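Local structure of putative sugar binding protein (6GT9) at residues Phe175-Ala178 against Val179-Glu182. The protein binds galactose and probably serves as the extracellular sugar-binding member of a three-component sensing system linked to galactan use. Sequence-based numbering, arbitrary orientation.
Sequences FEDA and VRQE
One face of the Phe175 ring carries Val179 CG1, 4.2 Å above the ring plane and offset toward the rim. The Arg180 guanidinium has Glu176 O over the centre of one face, while Asp177 OD1 lies at its edge, near its plane. With chi1 at 176°, Phe175 swings its ring away from the backbone N to the buried side of helix 166-179, where it stacks with Tyr218. Replacing Val179 with an alanine removes both methyls, which would probably thin the packing on that ring face and open a gap toward Ile185 of strand 185-192.

Arg180 bends at chi3 (-63°) and turns back alongside Asp177. The two form a salt bridge, but the 2.4 Å between Arg180 NH1 and Asp177 OD1 is doubtfully short, and Arg180 has a second conformer. NH2 adds a weak second bond. Arg173 also pairs with OD1, and Tyr136 bonds OD2. A water links Arg180 NH1 to Asp177 O.

Val179 N donates to Phe175 O at 3.1 Å, a helical i to i+4 bond. A type I turn runs from Val179 to Glu182. Gln181 NE2 bonds Ala178 O at 2.6 Å, but Gln181 OE1 crowds that oxygen at 2.8 Å, so the amide placement is uncertain. The helix end is apolar inside and polar outside, where the one Asp177 carboxylate, shared by Arg173 and Arg180, probably offsets their charges only in part.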
loop_
_atom_site.group_PDB
_atom_site.type_symbol
_atom_site.label_atom_id
_atom_site.label_comp_id
_atom_site.label_asym_id
_atom_site.label_seq_id
_atom_site.Cartn_x
_atom_site.Cartn_y
_atom_site.Cartn_z
ATOM N N PHE A 175 11.613 -4.798 6.545
ATOM C CA PHE A 175 11.975 -4.117 7.787
ATOM C C PHE A 175 12.775 -5.037 8.695
ATOM O O PHE A 175 13.838 -4.662 9.203
ATOM C CB PHE A 175 10.696 -3.642 8.486
ATOM C CG PHE A 175 10.923 -3.011 9.842
ATOM C CD1 PHE A 175 10.924 -3.785 10.995
ATOM C CD2 PHE A 175 11.086 -1.637 9.962
ATOM C CE1 PHE A 175 11.104 -3.209 12.247
ATOM C CE2 PHE A 175 11.283 -1.047 11.216
ATOM C CZ PHE A 175 11.285 -1.837 12.357
ATOM N N GLU A 176 12.265 -6.252 8.907
ATOM C CA GLU A 176 12.909 -7.207 9.796
ATOM C C GLU A 176 14.313 -7.565 9.315
ATOM O O GLU A 176 15.253 -7.649 10.120
ATOM C CB GLU A 176 12.027 -8.449 9.915
ATOM C CG GLU A 176 10.736 -8.195 10.699
ATOM C CD GLU A 176 9.735 -9.335 10.587
ATOM O OE1 GLU A 176 9.883 -10.181 9.681
ATOM O OE2 GLU A 176 8.791 -9.380 11.412
ATOM N N ASP A 177 14.481 -7.768 8.007
ATOM C CA ASP A 177 15.816 -8.051 7.484
ATOM C C ASP A 177 16.759 -6.879 7.720
ATOM O O ASP A 177 17.950 -7.074 8.006
ATOM C CB ASP A 177 15.744 -8.380 5.991
ATOM C CG ASP A 177 15.062 -9.711 5.711
ATOM O OD1 ASP A 177 14.944 -10.538 6.640
ATOM O OD2 ASP A 177 14.660 -9.940 4.550
ATOM N N ALA A 178 16.248 -5.651 7.601
ATOM C CA ALA A 178 17.117 -4.480 7.702
ATOM C C ALA A 178 17.608 -4.252 9.132
ATOM O O ALA A 178 18.746 -3.817 9.330
ATOM C CB ALA A 178 16.396 -3.236 7.185
ATOM N N VAL A 179 16.768 -4.515 10.140
ATOM C CA VAL A 179 17.159 -4.309 11.536
ATOM C C VAL A 179 17.744 -5.560 12.173
ATOM O O VAL A 179 18.079 -5.535 13.368
ATOM C CB VAL A 179 15.970 -3.811 12.385
ATOM C CG1 VAL A 179 15.382 -2.532 11.793
ATOM C CG2 VAL A 179 14.899 -4.901 12.528
ATOM N N ARG A 180 17.903 -6.648 11.410
ATOM C CA ARG A 180 18.313 -7.915 12.011
ATOM C C ARG A 180 19.746 -7.871 12.525
ATOM O O ARG A 180 20.071 -8.567 13.491
ATOM C CB ARG A 180 18.148 -9.064 11.014
ATOM C CG ARG A 180 18.501 -10.437 11.583
ATOM C CD ARG A 180 17.927 -11.582 10.754
ATOM N NE ARG A 180 16.463 -11.584 10.712
ATOM C CZ ARG A 180 15.754 -11.471 9.593
ATOM N NH1 ARG A 180 16.377 -11.356 8.432
ATOM N NH2 ARG A 180 14.428 -11.482 9.627
ATOM N N GLN A 181 20.607 -7.071 11.909
ATOM C CA GLN A 181 21.976 -6.947 12.391
ATOM C C GLN A 181 22.114 -5.934 13.527
ATOM O O GLN A 181 23.241 -5.647 13.934
ATOM C CB GLN A 181 22.916 -6.576 11.234
ATOM C CG GLN A 181 22.850 -5.120 10.791
ATOM C CD GLN A 181 21.560 -4.765 10.061
ATOM O OE1 GLN A 181 20.835 -5.646 9.568
ATOM N NE2 GLN A 181 21.262 -3.465 9.992
ATOM N N GLU A 182 21.010 -5.389 14.048
ATOM C CA GLU A 182 21.048 -4.478 15.194
ATOM C C GLU A 182 20.570 -5.249 16.423
ATOM O O GLU A 182 19.368 -5.462 16.609
ATOM C CB GLU A 182 20.206 -3.227 14.947
ATOM C CG GLU A 182 20.694 -2.336 13.804
ATOM C CD GLU A 182 21.772 -1.354 14.244
ATOM O OE1 GLU A 182 22.051 -0.378 13.509
ATOM O OE2 GLU A 182 22.341 -1.560 15.333
HETATM O O HOH W 1 18.725 -10.145 7.855
#